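Local coordinates for protein chorismate synthase (Campylobacter jejuni, PDB 1SQ1) that probably catalyses the last step of chorismate biosynthesis, the anti-1,4-elimination of phosphate and a hydrogen from 5-enolpyruvylshikimate-3-phosphate, with reduced FMN as cofactor, at residues A[275-279]-A[280-284]; A[140-144]-A[145-149]; A[212-215]-A[216-220]. All coordinates share one frame; numbering follows the deposited sequence.

Along the chain the order is contact 2, contact 3, contact 1. Contact 2 is the corner where helix 128-143 passes into strand 148-156; contact 3 lies in the loop that leaves strand 205-212, the neighbour of 148-156 in the five-stranded antiparallel sheet; contact 1 is the two-stranded hairpin 276-281, before strand 286-292. Contact 3 lies against both others, its centre about 7 Å from that of contact 1 and about 11 Å from that of contact 2, whereas contacts 1 and 2, centres about 17 Å apart, do not touch. All three lie at subunit interfaces of the homotetramer: contact 1 meets the second subunit, contact 2 the third, contact 3 both.

Contact 1. Residues A[275-279]-A[280-284]; sequences GILGG and ISNGE. With SO4 (sulfate ion), chain B.
Leu277 and Ile280 are the hydrogen-bonded pair at the end of a tight antiparallel beta hairpin, the chain reversing between them through a type I' turn over Gly278 and Gly279. Leu277 N reaches Ile280 O over 2.9 Å in an almost straight bond (175° at the hydrogen), while the return bond from Ile280 N to Leu277 O is weak at 3.4 Å. Both turn glycines have positive phi, as a type I' turn requires. Further down, Asn282 N bonds to Gly275 O.

Ile276 and Ser281, the non-hydrogen-bonded pair, point to one face of the hairpin, where Ile276 packs on Leu226, Asp227 and Leu230 of helix 226-235. Leu277 and Ile280 occupy the other face. The tip of Leu277 leans along the hairpin, its CD1 making the nearest approach to Asn282 at ND2, the two side chains crossing at a slant; Leu277 also packs on Lys293 of the second subunit. A sulfate, probably from the crystallisation liquor, joins the turn to that subunit, its O2 accepting from Gly278 N and the ion also bonding to the neighbour's Ala239 N. Lys293 and Ala239 are both predicted to bind FMN, so the turn probably lies beside the neighbour's cofactor site. Asn282 sets its CG between backbone N and carbonyl carbon (chi1 70°), which lets OD1 close an Asx turn with Glu284 N at 2.8 Å.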
loop_
_atom_site.group_PDB
_atom_site.type_symbol
_atom_site.label_atom_id
_atom_site.label_comp_id
_atom_site.label_asym_id
_atom_site.label_seq_id
_atom_site.Cartn_x
_atom_site.Cartn_y
_atom_site.Cartn_z
ATOM N N GLY A 275 11.195 14.437 -21.207
ATOM C CA GLY A 275 12.032 14.234 -20.035
ATOM C C GLY A 275 11.857 12.900 -19.331
ATOM O O GLY A 275 12.328 12.705 -18.203
ATOM N N ILE A 276 11.198 11.970 -20.014
ATOM C CA ILE A 276 10.917 10.644 -19.475
ATOM C C ILE A 276 11.093 9.592 -20.568
ATOM O O ILE A 276 10.593 9.761 -21.676
ATOM C CB ILE A 276 9.459 10.580 -18.967
ATOM C CG1 ILE A 276 9.240 11.619 -17.862
ATOM C CG2 ILE A 276 9.129 9.165 -18.479
ATOM C CD1 ILE A 276 7.866 11.584 -17.257
ATOM N N LEU A 277 11.804 8.514 -20.257
ATOM C CA LEU A 277 12.030 7.440 -21.221
ATOM C C LEU A 277 11.947 6.127 -20.477
ATOM O O LEU A 277 12.735 5.887 -19.566
ATOM C CB LEU A 277 13.413 7.553 -21.851
ATOM C CG LEU A 277 13.624 8.675 -22.862
ATOM C CD1 LEU A 277 15.112 9.030 -22.938
ATOM C CD2 LEU A 277 13.055 8.247 -24.208
ATOM N N GLY A 278 10.999 5.276 -20.856
ATOM C CA GLY A 278 10.848 4.006 -20.173
ATOM C C GLY A 278 10.177 4.166 -18.822
ATOM O O GLY A 278 10.082 3.215 -18.054
ATOM N N GLY A 279 9.717 5.375 -18.521
ATOM C CA GLY A 279 9.060 5.601 -17.248
ATOM C C GLY A 279 9.976 6.179 -16.204
ATOM O O GLY A 279 9.583 6.387 -15.059
ATOM N N ILE A 280 11.216 6.436 -16.594
ATOM C CA ILE A 280 12.174 7.011 -15.666
ATOM C C ILE A 280 12.695 8.281 -16.327
ATOM O O ILE A 280 12.787 8.341 -17.564
ATOM C CB ILE A 280 13.322 5.998 -15.338
ATOM C CG1 ILE A 280 14.254 5.819 -16.526
ATOM C CG2 ILE A 280 12.723 4.634 -15.004
ATOM C CD1 ILE A 280 15.451 6.757 -16.509
ATOM N N SER A 281 12.991 9.297 -15.511
ATOM C CA SER A 281 13.487 10.590 -16.005
ATOM C C SER A 281 14.883 10.423 -16.582
ATOM O O SER A 281 15.683 9.664 -16.038
ATOM C CB SER A 281 13.518 11.620 -14.874
ATOM O OG SER A 281 14.338 11.186 -13.813
ATOM N N ASN A 282 15.173 11.134 -17.673
ATOM C CA ASN A 282 16.472 11.037 -18.340
ATOM C C ASN A 282 17.397 12.235 -18.109
ATOM O O ASN A 282 18.477 12.311 -18.695
ATOM C CB ASN A 282 16.264 10.868 -19.843
ATOM C CG ASN A 282 15.734 12.129 -20.499
ATOM O OD1 ASN A 282 15.501 13.143 -19.831
ATOM N ND2 ASN A 282 15.547 12.077 -21.814
ATOM N N GLY A 283 16.975 13.175 -17.270
ATOM C CA GLY A 283 17.794 14.344 -17.015
ATOM C C GLY A 283 17.214 15.594 -17.655
ATOM O O GLY A 283 17.229 16.671 -17.061
ATOM N N GLU A 284 16.690 15.465 -18.870
ATOM C CA GLU A 284 16.116 16.619 -19.550
ATOM C C GLU A 284 14.967 17.239 -18.768
ATOM O O GLU A 284 14.413 16.620 -17.865
ATOM C CB GLU A 284 15.649 16.218 -20.943
ATOM C CG GLU A 284 16.789 15.850 -21.860
ATOM C CD GLU A 284 17.758 17.005 -22.080
ATOM O OE1 GLU A 284 18.932 16.903 -21.646
ATOM O OE2 GLU A 284 17.338 18.021 -22.681
HETATM S S SO4 B . 8.055 5.445 -23.309
HETATM O O1 SO4 B . 8.785 4.244 -23.768
HETATM O O2 SO4 B . 8.648 5.962 -22.047
HETATM O O3 SO4 B . 8.130 6.503 -24.337
HETATM O O4 SO4 B . 6.642 5.093 -23.061
#

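Contact 2. Residues A[140-144]-A[145-149]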
loop_
_atom_site.group_PDB
_atom_site.type_symbol
_atom_site.label_atom_id
_atom_site.label_comp_id
_atom_site.label_asym_id
_atom_site.label_seq_id
_atom_site.Cartn_x
_atom_site.Cartn_y
_atom_site.Cartn_z
HETATM N N MSE A 140 10.321 22.039 -0.736
HETATM C CA MSE A 140 11.438 22.299 0.146
HETATM C C MSE A 140 12.477 21.196 0.007
HETATM O O MSE A 140 13.668 21.471 -0.027
HETATM C CB MSE A 140 10.946 22.435 1.587
HETATM C CG MSE A 140 10.182 23.730 1.840
HETATM SE SE MSE A 140 9.184 23.746 3.501
HETATM C CE MSE A 140 7.553 24.601 2.884
ATOM N N LEU A 141 12.042 19.947 -0.097
ATOM C CA LEU A 141 12.990 18.843 -0.264
ATOM C C LEU A 141 13.566 18.859 -1.677
ATOM O O LEU A 141 14.695 18.442 -1.890
ATOM C CB LEU A 141 12.306 17.494 0.012
ATOM C CG LEU A 141 13.060 16.159 -0.114
ATOM C CD1 LEU A 141 12.967 15.622 -1.514
ATOM C CD2 LEU A 141 14.506 16.339 0.299
ATOM N N LEU A 142 12.785 19.354 -2.634
ATOM C CA LEU A 142 13.217 19.430 -4.027
ATOM C C LEU A 142 14.279 20.497 -4.257
ATOM O O LEU A 142 15.155 20.343 -5.113
ATOM C CB LEU A 142 12.019 19.703 -4.938
ATOM C CG LEU A 142 11.083 18.526 -5.217
ATOM C CD1 LEU A 142 9.983 18.969 -6.164
ATOM C CD2 LEU A 142 11.875 17.380 -5.839
ATOM N N ARG A 143 14.189 21.586 -3.502
ATOM C CA ARG A 143 15.153 22.673 -3.612
ATOM C C ARG A 143 16.534 22.146 -3.229
ATOM O O ARG A 143 17.532 22.509 -3.846
ATOM C CB ARG A 143 14.768 23.845 -2.696
ATOM C CG ARG A 143 15.654 25.077 -2.873
ATOM C CD ARG A 143 15.294 26.231 -1.928
ATOM N NE ARG A 143 16.171 27.396 -2.114
ATOM C CZ ARG A 143 16.023 28.323 -3.063
ATOM N NH1 ARG A 143 16.884 29.332 -3.146
ATOM N NH2 ARG A 143 15.006 28.261 -3.918
ATOM N N GLU A 144 16.590 21.273 -2.226
ATOM C CA GLU A 144 17.865 20.722 -1.785
ATOM C C GLU A 144 18.599 20.005 -2.910
ATOM O O GLU A 144 19.790 19.752 -2.790
ATOM C CB GLU A 144 17.663 19.756 -0.616
ATOM C CG GLU A 144 17.009 20.394 0.608
ATOM C CD GLU A 144 17.909 21.386 1.330
ATOM O OE1 GLU A 144 17.419 22.062 2.264
ATOM O OE2 GLU A 144 19.105 21.482 0.976
ATOM N N PHE A 145 17.898 19.682 -3.995
ATOM C CA PHE A 145 18.514 18.996 -5.136
ATOM C C PHE A 145 18.415 19.871 -6.375
ATOM O O PHE A 145 18.673 19.429 -7.500
ATOM C CB PHE A 145 17.824 17.658 -5.408
ATOM C CG PHE A 145 18.111 16.606 -4.376
ATOM C CD1 PHE A 145 18.914 15.515 -4.686
ATOM C CD2 PHE A 145 17.586 16.710 -3.092
ATOM C CE1 PHE A 145 19.194 14.547 -3.734
ATOM C CE2 PHE A 145 17.860 15.751 -2.135
ATOM C CZ PHE A 145 18.664 14.665 -2.452
ATOM N N ASP A 146 18.041 21.122 -6.141
ATOM C CA ASP A 146 17.871 22.115 -7.195
ATOM C C ASP A 146 16.975 21.669 -8.319
ATOM O O ASP A 146 17.311 21.799 -9.502
ATOM C CB ASP A 146 19.218 22.579 -7.749
ATOM C CG ASP A 146 19.799 23.719 -6.939
ATOM O OD1 ASP A 146 19.039 24.692 -6.698
ATOM O OD2 ASP A 146 20.994 23.650 -6.553
ATOM N N ILE A 147 15.823 21.138 -7.923
ATOM C CA ILE A 147 14.809 20.688 -8.857
ATOM C C ILE A 147 13.735 21.766 -8.761
ATOM O O ILE A 147 13.203 22.050 -7.685
ATOM C CB ILE A 147 14.254 19.303 -8.453
ATOM C CG1 ILE A 147 15.369 18.261 -8.562
ATOM C CG2 ILE A 147 13.105 18.913 -9.368
ATOM C CD1 ILE A 147 14.965 16.849 -8.172
ATOM N N CYS A 148 13.442 22.390 -9.891
ATOM C CA CYS A 148 12.462 23.453 -9.904
ATOM C C CYS A 148 11.257 23.090 -10.744
ATOM O O CYS A 148 11.395 22.623 -11.875
ATOM C CB CYS A 148 13.099 24.731 -10.434
ATOM S SG CYS A 148 12.100 26.188 -10.163
ATOM N N VAL A 149 10.078 23.305 -10.175
ATOM C CA VAL A 149 8.826 23.016 -10.860
ATOM C C VAL A 149 8.013 24.303 -10.964
ATOM O O VAL A 149 7.726 24.947 -9.954
ATOM C CB VAL A 149 8.005 21.943 -10.098
ATOM C CG1 VAL A 149 6.677 21.708 -10.794
ATOM C CG2 VAL A 149 8.787 20.639 -10.034
#
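Leu142 and Ile147 join the two sides of a Schellman motif, which ends helix 128-143 and turns the chain into strand 148-156. Ile147 N donates to Leu142 O at 3.0 Å, and Asp146 N to Arg143 O at 2.7 Å, with Asp146 supplying the positive phi of the C-prime position. Leu142 O has a second donor, Phe145 N, on the opposite face of its carbonyl plane, so this carbonyl at the helix end is gripped twice.

Phe145 can be followed outward. Its CB lies 3.8 Å from Leu142 O; CG, anti to the carbonyl carbon (chi1 -72°), carries the ring back alongside the last turn of the helix. CD2 then brings the ring edge to Leu141 O at 3.6 Å, near the ring plane, and CE2 meets Leu141 CD2 at 4.2 Å. Beyond, the ring meets Tyr359 of the third subunit edge-to-face. On the other flank of the motif, Leu142 CD2 packs on Ile147 CD1 at 3.9 Å.

The corner lies between helix 325-346 and strand 205-212: Leu141, Leu142 and Phe145 rest on Leu344 of the helix, while Ile147 and Val149 pack beside Val211 of the adjoining strand.

Contact 3. Residues A[212-215]-A[216-220]; sequences SGML and IGLGE
Met214, Leu215 and Leu218 gather their side chains inside an irregular loop, rich in glycine, that leads from strand 205-212 towards helix 226-235. No hydrogen bond links residues 212-215 to 216-220, so the contact between them is apolar.

The apolar part centres on Leu218 CD1. Met214 CE touches it at 4.0 Å, and Leu215 CB lies 4.2 Å away from the same Leu218 CD1. The selenomethionine side chain of Met214 gets there by curling: bends at chi2 (-64°) and chi3 (-62°) swing CE round towards the later half of the loop. Around this cluster, Met214 packs on Leu340 and Leu218 on Cys343, both of helix 325-346, while Tyr359 of the third subunit packs on both Leu215 and Leu218, which makes the loop part of a subunit interface. The other end of Leu215 turns to the corner at 145-147, where its tip packs against the ring of Phe145 and the side chain of Ile147.

The polar part is supplied by the hairpin 276-281. The chain bends between Leu215 and Leu218, with Leu215 CA and Leu218 CA 6.7 Å apart, yet Leu215 O and Leu218 N are 5.0 Å apart and do not bond to each other. Gly217, at positive phi, lies within this bend. Its backbone N donates to Ser281 O, and a single hydroxyl of the same serine links the two ends of the bend: Ser281 OG accepts from Leu218 N and donates to Leu215 O.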
loop_
_atom_site.group_PDB
_atom_site.type_symbol
_atom_site.label_atom_id
_atom_site.label_comp_id
_atom_site.label_asym_id
_atom_site.label_seq_id
_atom_site.Cartn_x
_atom_site.Cartn_y
_atom_site.Cartn_z
ATOM N N SER A 212 12.758 21.836 -14.222
ATOM C CA SER A 212 14.177 21.939 -14.568
ATOM C C SER A 212 15.052 21.364 -13.462
ATOM O O SER A 212 14.585 21.133 -12.343
ATOM C CB SER A 212 14.560 23.398 -14.771
ATOM O OG SER A 212 14.316 24.119 -13.573
ATOM N N GLY A 213 16.328 21.158 -13.780
ATOM C CA GLY A 213 17.256 20.606 -12.812
ATOM C C GLY A 213 16.850 19.190 -12.482
ATOM O O GLY A 213 16.948 18.745 -11.340
HETATM N N MSE A 214 16.380 18.473 -13.493
HETATM C CA MSE A 214 15.941 17.105 -13.292
HETATM C C MSE A 214 17.081 16.115 -13.104
HETATM O O MSE A 214 18.054 16.131 -13.860
HETATM C CB MSE A 214 15.065 16.665 -14.468
HETATM C CG MSE A 214 13.606 17.074 -14.342
HETATM SE SE MSE A 214 12.782 16.219 -12.817
HETATM C CE MSE A 214 12.988 14.385 -13.403
ATOM N N LEU A 215 16.961 15.255 -12.091
ATOM C CA LEU A 215 17.972 14.233 -11.836
ATOM C C LEU A 215 17.673 13.107 -12.815
ATOM O O LEU A 215 16.737 13.218 -13.594
ATOM C CB LEU A 215 17.880 13.720 -10.392
ATOM C CG LEU A 215 17.950 14.810 -9.319
ATOM C CD1 LEU A 215 17.815 14.204 -7.935
ATOM C CD2 LEU A 215 19.252 15.562 -9.455
ATOM N N ILE A 216 18.458 12.034 -12.790
ATOM C CA ILE A 216 18.222 10.908 -13.690
ATOM C C ILE A 216 17.793 9.688 -12.895
ATOM O O ILE A 216 18.246 9.486 -11.782
ATOM C CB ILE A 216 19.490 10.555 -14.505
ATOM C CG1 ILE A 216 19.684 11.569 -15.632
ATOM C CG2 ILE A 216 19.381 9.153 -15.094
ATOM C CD1 ILE A 216 20.936 11.345 -16.436
ATOM N N GLY A 217 16.893 8.889 -13.451
ATOM C CA GLY A 217 16.459 7.705 -12.738
ATOM C C GLY A 217 15.270 7.868 -11.808
ATOM O O GLY A 217 14.891 6.910 -11.145
ATOM N N LEU A 218 14.692 9.060 -11.730
ATOM C CA LEU A 218 13.524 9.250 -10.885
ATOM C C LEU A 218 12.328 8.520 -11.500
ATOM O O LEU A 218 11.904 8.826 -12.612
ATOM C CB LEU A 218 13.211 10.731 -10.739
ATOM C CG LEU A 218 14.197 11.465 -9.839
ATOM C CD1 LEU A 218 13.824 12.932 -9.745
ATOM C CD2 LEU A 218 14.181 10.828 -8.459
ATOM N N GLY A 219 11.784 7.550 -10.775
ATOM C CA GLY A 219 10.659 6.794 -11.281
ATOM C C GLY A 219 10.865 5.305 -11.115
ATOM O O GLY A 219 11.904 4.768 -11.492
ATOM N N GLU A 220 9.864 4.644 -10.543
ATOM C CA GLU A 220 9.894 3.200 -10.300
ATOM C C GLU A 220 9.319 2.435 -11.484
ATOM O O GLU A 220 8.104 2.303 -11.608
ATOM C CB GLU A 220 9.076 2.868 -9.050
ATOM C CG GLU A 220 9.727 3.294 -7.740
ATOM C CD GLU A 220 11.065 2.614 -7.522
ATOM O OE1 GLU A 220 12.088 3.333 -7.436
ATOM O OE2 GLU A 220 11.084 1.362 -7.426
#